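Local coordinates for phosphate transporter (Thermotoga maritima MSB8, PDB 6L85), which imports inorganic phosphate across the cell membrane in a sodium-dependent manner, and is a bacterial relative of the human SLC20 carriers, at residues 19-24 against 303-308; 24-28 against 249-253; 242-246 against 323-327. All blocks are in the same frame, centred on the assembly; numbering follows the deposited sequence.

Interaction 1. Residues 19-24 against 303-308. With NA (sodium ion), chain Q.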
loop_
_atom_site.group_PDB
_atom_site.type_symbol
_atom_site.label_atom_id
_atom_site.label_comp_id
_atom_site.label_asym_id
_atom_site.label_seq_id
_atom_site.Cartn_x
_atom_site.Cartn_y
_atom_site.Cartn_z
ATOM N N GLY B 19 21.177 -0.299 0.354
ATOM C CA GLY B 19 20.391 0.316 1.416
ATOM C C GLY B 19 21.241 1.203 2.307
ATOM O O GLY B 19 20.871 2.352 2.602
ATOM N N ALA B 20 22.433 0.707 2.673
ATOM C CA ALA B 20 23.344 1.441 3.543
ATOM C C ALA B 20 23.765 2.769 2.929
ATOM O O ALA B 20 23.755 3.809 3.607
ATOM C CB ALA B 20 24.573 0.583 3.843
ATOM N N ASN B 21 24.151 2.761 1.640
ATOM C CA ASN B 21 24.654 3.997 1.045
ATOM C C ASN B 21 23.553 4.976 0.689
ATOM O O ASN B 21 23.786 6.192 0.697
ATOM C CB ASN B 21 25.467 3.719 -0.230
ATOM C CG ASN B 21 26.448 4.851 -0.546
ATOM O OD1 ASN B 21 26.168 5.754 -1.363
ATOM N ND2 ASN B 21 27.590 4.824 0.132
ATOM N N ASP B 22 22.369 4.487 0.334
ATOM C CA ASP B 22 21.390 5.352 -0.301
ATOM C C ASP B 22 20.226 5.783 0.579
ATOM O O ASP B 22 19.429 6.610 0.116
ATOM C CB ASP B 22 20.806 4.671 -1.545
ATOM C CG ASP B 22 21.797 4.587 -2.708
ATOM O OD1 ASP B 22 22.938 5.051 -2.577
ATOM O OD2 ASP B 22 21.424 4.037 -3.754
ATOM N N VAL B 23 20.056 5.244 1.800
ATOM C CA VAL B 23 18.914 5.738 2.582
ATOM C C VAL B 23 18.975 7.262 2.753
ATOM O O VAL B 23 17.933 7.943 2.695
ATOM C CB VAL B 23 18.800 4.985 3.930
ATOM C CG1 VAL B 23 20.037 5.174 4.798
ATOM C CG2 VAL B 23 17.513 5.396 4.670
ATOM N N ALA B 24 20.185 7.828 2.850
ATOM C CA ALA B 24 20.345 9.289 2.899
ATOM C C ALA B 24 19.607 9.997 1.767
ATOM O O ALA B 24 19.016 11.064 1.993
ATOM C CB ALA B 24 21.826 9.671 2.863
ATOM N N LEU B 303 23.143 -0.336 8.609
ATOM C CA LEU B 303 24.351 0.404 8.273
ATOM C C LEU B 303 24.060 1.817 7.781
ATOM O O LEU B 303 24.877 2.721 7.979
ATOM C CB LEU B 303 25.171 -0.397 7.253
ATOM C CG LEU B 303 26.530 0.184 6.855
ATOM C CD1 LEU B 303 27.344 0.575 8.100
ATOM C CD2 LEU B 303 27.302 -0.804 5.971
ATOM N N GLY B 304 22.901 2.031 7.152
ATOM C CA GLY B 304 22.582 3.345 6.618
ATOM C C GLY B 304 22.400 4.390 7.690
ATOM O O GLY B 304 22.501 5.597 7.409
ATOM N N GLN B 305 22.208 3.933 8.929
ATOM C CA GLN B 305 21.959 4.750 10.106
ATOM C C GLN B 305 23.265 5.421 10.511
ATOM O O GLN B 305 23.442 5.788 11.678
ATOM C CB GLN B 305 21.391 3.886 11.254
ATOM C CG GLN B 305 19.871 3.601 11.192
ATOM C CD GLN B 305 19.248 3.229 12.556
ATOM O OE1 GLN B 305 18.974 4.096 13.381
ATOM N NE2 GLN B 305 18.998 1.945 12.772
ATOM N N LYS B 306 24.222 5.497 9.569
ATOM C CA LYS B 306 25.460 6.254 9.748
ATOM C C LYS B 306 25.645 7.338 8.689
ATOM O O LYS B 306 25.747 8.519 9.041
ATOM C CB LYS B 306 26.651 5.285 9.773
ATOM C CG LYS B 306 26.862 4.603 11.144
ATOM C CD LYS B 306 25.901 3.439 11.369
ATOM C CE LYS B 306 26.038 2.867 12.779
ATOM N NZ LYS B 306 25.341 3.696 13.824
ATOM N N VAL B 307 25.639 6.993 7.398
ATOM C CA VAL B 307 25.806 7.993 6.338
ATOM C C VAL B 307 24.582 8.904 6.208
ATOM O O VAL B 307 24.692 10.039 5.694
ATOM C CB VAL B 307 26.141 7.242 5.033
ATOM C CG1 VAL B 307 25.170 6.089 4.861
ATOM C CG2 VAL B 307 26.147 8.166 3.801
ATOM N N MET B 308 23.417 8.449 6.694
ATOM C CA MET B 308 22.239 9.311 6.714
ATOM C C MET B 308 22.480 10.556 7.567
ATOM O O MET B 308 22.279 11.687 7.103
ATOM C CB MET B 308 21.028 8.526 7.227
ATOM C CG MET B 308 19.691 9.057 6.798
ATOM S SD MET B 308 18.347 8.173 7.618
ATOM C CE MET B 308 19.110 6.646 8.206
HETATM NA NA NA Q . 24.453 6.719 -3.064
HETATM O O HOH W 1 23.932 8.136 -1.223
#
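Ala-20 and Gly-304 bring the two backbones closest, their CA atoms 3.7 Å apart. Glycine suits the place: a side chain on Gly-304 would run into Val-23 CG1, whereas the bare CA can approach Ala-20 O at 3.3 Å as a CA-H...O contact. Val-307 closes on the same carbonyl: CG1, lying between its backbone N and carbonyl carbon (chi1 48°), comes to 3.0 Å from Ala-20 O. The small methyl Ala-20 CB packs against Leu-303 CB, 3.6 Å away, where anything larger would be crowded. One turn on, Val-23 CG1 meets Met-308 CE at 3.8 Å, the methionine bending at its thioether, and Ala-24 CB rests against Met-308 CA. Gln-305 and Lys-306 project to the other side of their short helix, the lysine amine leading out to solvent. On the other flank of segment 19-24, Asn-21 OD1 and Asp-22 OD1 bind a sodium ion with Val-104, Thr-347 and a water, while Asn-21 ND2 is held by Thr-98 and Tyr-102. No conventional hydrogen bond joins 19-24 to 303-308, which implies that close packing of small groups, with CH contacts to a carbonyl, backs the helix while its polar side chains serve the ion.

Interaction 2. Residues 24-28 against 249-253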
loop_
_atom_site.group_PDB
_atom_site.type_symbol
_atom_site.label_atom_id
_atom_site.label_comp_id
_atom_site.label_asym_id
_atom_site.label_seq_id
_atom_site.Cartn_x
_atom_site.Cartn_y
_atom_site.Cartn_z
ATOM N N ALA B 24 20.185 7.828 2.850
ATOM C CA ALA B 24 20.345 9.289 2.899
ATOM C C ALA B 24 19.607 9.997 1.767
ATOM O O ALA B 24 19.016 11.064 1.993
ATOM C CB ALA B 24 21.826 9.671 2.863
ATOM N N ASN B 25 19.594 9.402 0.559
ATOM C CA ASN B 25 19.001 10.070 -0.605
ATOM C C ASN B 25 17.512 10.352 -0.411
ATOM O O ASN B 25 16.956 11.245 -1.068
ATOM C CB ASN B 25 19.154 9.230 -1.886
ATOM C CG ASN B 25 20.606 8.902 -2.248
ATOM O OD1 ASN B 25 21.562 9.272 -1.552
ATOM N ND2 ASN B 25 20.766 8.177 -3.353
ATOM N N SER B 26 16.828 9.550 0.398
ATOM C CA SER B 26 15.414 9.795 0.637
ATOM C C SER B 26 15.136 10.431 1.988
ATOM O O SER B 26 14.228 11.261 2.082
ATOM C CB SER B 26 14.609 8.493 0.524
ATOM O OG SER B 26 14.977 7.567 1.521
ATOM N N MET B 27 15.909 10.095 3.027
ATOM C CA MET B 27 15.548 10.508 4.380
ATOM C C MET B 27 16.367 11.673 4.940
ATOM O O MET B 27 15.988 12.194 5.991
ATOM C CB MET B 27 15.652 9.316 5.351
ATOM C CG MET B 27 14.593 8.226 5.101
ATOM S SD MET B 27 12.879 8.815 5.311
ATOM C CE MET B 27 11.966 7.378 4.778
ATOM N N ALA B 28 17.460 12.108 4.291
ATOM C CA ALA B 28 18.273 13.168 4.881
ATOM C C ALA B 28 17.511 14.487 4.973
ATOM O O ALA B 28 17.726 15.245 5.913
ATOM C CB ALA B 28 19.568 13.356 4.086
ATOM N N TYR B 249 7.963 8.911 -0.599
ATOM C CA TYR B 249 7.888 8.883 -2.054
ATOM C C TYR B 249 9.275 8.630 -2.658
ATOM O O TYR B 249 9.439 7.770 -3.547
ATOM C CB TYR B 249 7.275 10.208 -2.523
ATOM C CG TYR B 249 6.989 10.366 -4.004
ATOM C CD1 TYR B 249 6.706 9.278 -4.821
ATOM C CD2 TYR B 249 6.993 11.632 -4.582
ATOM C CE1 TYR B 249 6.432 9.451 -6.171
ATOM C CE2 TYR B 249 6.737 11.818 -5.929
ATOM C CZ TYR B 249 6.450 10.719 -6.723
ATOM O OH TYR B 249 6.190 10.910 -8.068
ATOM N N VAL B 250 10.305 9.301 -2.120
ATOM C CA VAL B 250 11.650 9.048 -2.646
ATOM C C VAL B 250 12.091 7.617 -2.352
ATOM O O VAL B 250 12.668 6.955 -3.218
ATOM C CB VAL B 250 12.688 10.066 -2.123
ATOM C CG1 VAL B 250 14.048 9.805 -2.775
ATOM C CG2 VAL B 250 12.267 11.473 -2.432
ATOM N N SER B 251 11.844 7.129 -1.133
ATOM C CA SER B 251 12.211 5.763 -0.742
ATOM C C SER B 251 11.623 4.714 -1.679
ATOM O O SER B 251 12.297 3.752 -2.073
ATOM C CB SER B 251 11.713 5.484 0.672
ATOM O OG SER B 251 12.714 5.752 1.615
ATOM N N PHE B 252 10.328 4.853 -1.965
ATOM C CA PHE B 252 9.636 3.972 -2.891
ATOM C C PHE B 252 10.311 3.992 -4.256
ATOM O O PHE B 252 10.596 2.935 -4.843
ATOM C CB PHE B 252 8.174 4.428 -2.997
ATOM C CG PHE B 252 7.326 3.602 -3.934
ATOM C CD1 PHE B 252 7.306 3.866 -5.299
ATOM C CD2 PHE B 252 6.526 2.577 -3.444
ATOM C CE1 PHE B 252 6.517 3.113 -6.168
ATOM C CE2 PHE B 252 5.724 1.815 -4.309
ATOM C CZ PHE B 252 5.724 2.088 -5.666
ATOM N N SER B 253 10.554 5.198 -4.785
ATOM C CA SER B 253 11.120 5.297 -6.126
ATOM C C SER B 253 12.556 4.782 -6.144
ATOM O O SER B 253 13.008 4.214 -7.140
ATOM C CB SER B 253 11.031 6.740 -6.612
ATOM O OG SER B 253 12.043 7.496 -6.000
#
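Ser-26 OG is gripped from two directions: it accepts a hydrogen bond from Ser-251 OG at 2.9 Å and gives its own proton to Val-23 O, one turn back in its helix. A chi1 of 64° places this hydroxyl between its own backbone N and carbonyl carbon, from where it can serve both partners. Serine fits on each side of the contact because a short hydroxyl lets the helices come close and satisfies its polarity in a buried setting. Beside this bond, Val-250 supplies the apolar half: CG1 packs on Ser-26 CB at 3.6 Å and reaches Asn-25 O at 3.7 Å. Met-27 curls in from its flank, bent at chi2, and brings CE to 3.6 Å from Ser-251 OG. Within the second helix, Ser-253 OG donates to Val-250 O at 2.9 Å. Asn-25 turns its amide away, to Thr-346 and Thr-347, and its side chain lies about 4 Å from both a sodium ion and a bound phosphate. The segments run antiparallel, 169° between their directions, and helix 2-32 is kinked here, the N atoms of Ala-24 and Asn-25 lacking bonds to the preceding turn. The kink lies beside the bound sodium and phosphate, in a buried antiparallel helix pair near the centre of the chain, consistent with a wall of the phosphate site.

Interaction 3. Residues 242-246 against 323-327. With NA (sodium ion), chain S.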
loop_
_atom_site.group_PDB
_atom_site.type_symbol
_atom_site.label_atom_id
_atom_site.label_comp_id
_atom_site.label_asym_id
_atom_site.label_seq_id
_atom_site.Cartn_x
_atom_site.Cartn_y
_atom_site.Cartn_z
ATOM N N ALA B 242 4.697 17.401 5.906
ATOM C CA ALA B 242 4.442 16.814 4.590
ATOM C C ALA B 242 5.706 16.272 3.922
ATOM O O ALA B 242 5.628 15.365 3.068
ATOM C CB ALA B 242 3.778 17.859 3.694
ATOM N N GLN B 243 6.873 16.806 4.283
ATOM C CA GLN B 243 8.103 16.307 3.691
ATOM C C GLN B 243 8.485 14.938 4.245
ATOM O O GLN B 243 9.333 14.260 3.668
ATOM C CB GLN B 243 9.233 17.343 3.843
ATOM C CG GLN B 243 9.928 17.400 5.178
ATOM C CD GLN B 243 11.418 17.653 5.009
ATOM O OE1 GLN B 243 12.149 16.778 4.541
ATOM N NE2 GLN B 243 11.875 18.849 5.372
ATOM N N ILE B 244 7.798 14.459 5.277
ATOM C CA ILE B 244 7.913 13.050 5.634
ATOM C C ILE B 244 7.283 12.184 4.545
ATOM O O ILE B 244 7.850 11.163 4.119
ATOM C CB ILE B 244 7.267 12.800 7.010
ATOM C CG1 ILE B 244 7.938 13.685 8.053
ATOM C CG2 ILE B 244 7.363 11.301 7.416
ATOM C CD1 ILE B 244 7.257 13.658 9.420
ATOM N N LEU B 245 6.093 12.575 4.085
ATOM C CA LEU B 245 5.435 11.844 3.013
ATOM C C LEU B 245 6.307 11.852 1.769
ATOM O O LEU B 245 6.485 10.826 1.093
ATOM C CB LEU B 245 4.072 12.478 2.709
ATOM C CG LEU B 245 3.008 12.406 3.816
ATOM C CD1 LEU B 245 1.682 12.978 3.319
ATOM C CD2 LEU B 245 2.823 10.974 4.291
ATOM N N THR B 246 6.855 13.019 1.460
ATOM C CA THR B 246 7.663 13.134 0.255
ATOM C C THR B 246 8.978 12.344 0.390
ATOM O O THR B 246 9.491 11.799 -0.602
ATOM C CB THR B 246 7.821 14.636 -0.048
ATOM O OG1 THR B 246 8.023 14.821 -1.442
ATOM C CG2 THR B 246 8.941 15.270 0.748
ATOM N N GLY B 323 13.018 21.116 1.106
ATOM C CA GLY B 323 13.188 19.675 1.227
ATOM C C GLY B 323 12.026 18.912 0.614
ATOM O O GLY B 323 12.223 17.922 -0.087
ATOM N N PHE B 324 10.799 19.376 0.876
ATOM C CA PHE B 324 9.606 18.888 0.191
ATOM C C PHE B 324 9.789 18.889 -1.327
ATOM O O PHE B 324 9.515 17.881 -1.999
ATOM C CB PHE B 324 8.420 19.771 0.594
ATOM C CG PHE B 324 7.091 19.352 0.005
ATOM C CD1 PHE B 324 6.276 18.447 0.676
ATOM C CD2 PHE B 324 6.635 19.903 -1.194
ATOM C CE1 PHE B 324 5.037 18.075 0.157
ATOM C CE2 PHE B 324 5.404 19.543 -1.712
ATOM C CZ PHE B 324 4.601 18.620 -1.034
ATOM N N THR B 325 10.235 20.031 -1.882
ATOM C CA THR B 325 10.409 20.166 -3.334
ATOM C C THR B 325 11.510 19.244 -3.870
ATOM O O THR B 325 11.358 18.632 -4.932
ATOM C CB THR B 325 10.707 21.638 -3.666
ATOM O OG1 THR B 325 9.552 22.429 -3.352
ATOM C CG2 THR B 325 11.048 21.842 -5.155
ATOM N N VAL B 326 12.623 19.139 -3.145
ATOM C CA VAL B 326 13.746 18.304 -3.561
ATOM C C VAL B 326 13.319 16.846 -3.633
ATOM O O VAL B 326 13.620 16.130 -4.598
ATOM C CB VAL B 326 14.927 18.488 -2.587
ATOM C CG1 VAL B 326 15.942 17.327 -2.694
ATOM C CG2 VAL B 326 15.595 19.833 -2.814
ATOM N N ASP B 327 12.619 16.386 -2.596
ATOM C CA ASP B 327 12.142 15.010 -2.578
ATOM C C ASP B 327 11.150 14.746 -3.693
ATOM O O ASP B 327 11.261 13.741 -4.410
ATOM C CB ASP B 327 11.483 14.699 -1.241
ATOM C CG ASP B 327 12.466 14.644 -0.100
ATOM O OD1 ASP B 327 13.680 14.472 -0.349
ATOM O OD2 ASP B 327 12.008 14.752 1.062
HETATM NA NA NA S . 11.660 14.764 3.245
#
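Gln-243 and Asp-327 meet at a sodium ion, and their side chains cross obliquely, the amide and carboxylate planes 68° apart. The glutamine grips the metal twice, through its backbone O at 2.4 Å and through OE1, also at 2.4 Å. This chelate requires the chain to fold back on itself: chi1 of 80° sets CG between the backbone N and the carbonyl carbon, and a bend at chi2 then curls the amide over the ion. Glutamine suits the place because it is long enough to make that loop, and its NE2 is bonded to Asn-320. From the other helix Asp-327 OD2 completes the bridge at 2.2 Å, and Thr-29 and Ser-247 fill out the site. Thr-246 stands nearly at right angles to the aspartate, pressing CG2 to 3.1 Å from Asp-327 OD2, while OG1 makes a weak hydrogen bond of 3.4 Å to Phe-324 O. Without CG2 and OG1, an alanine here would probably leave a gap against Asp-327 and deprive Phe-324 O of its weak hydroxyl partner. Toward the N-terminal end of 242-246, the Phe-324 ring presents its edge to the backbone of Ala-242, whose C atom lies in the ring plane, while Ala-242 CB approaches CE1 obliquely at 3.8 Å; Phe-239 meets the ring edge-to-face. Gly-323 leaves room for the glutamine amide, as a CB there would be crowded by NE2. The helices run almost parallel, 16° apart. One carboxylate amid neutral oxygens probably offsets the charge of the ion, so sodium itself would be the main polar tie between these two segments.

How the interactions relate
Helix 2-32 ties interactions 1 and 2 together: they share Ala-24, their centres are 11 Å apart, and Met-308 SD touches Met-27 CB at 3.7 Å. Helix 231-258 similarly joins interactions 2 and 3, 9 Å between centres, with Val-250 CG2 tight against Asp-327 O at 3.2 Å. Interactions 1 and 3, at 18 Å, do not touch, yet each holds a different sodium ion, and helix 2-32 contributes to both sites, through Asn-21 and Asp-22 to one and Thr-29 to the other. Interaction 2 thus lies between them. The bound phosphate, which probably marks the substrate pocket, is about 6 Å from the Asn-21 side chain and about 4 Å from that of Asn-25.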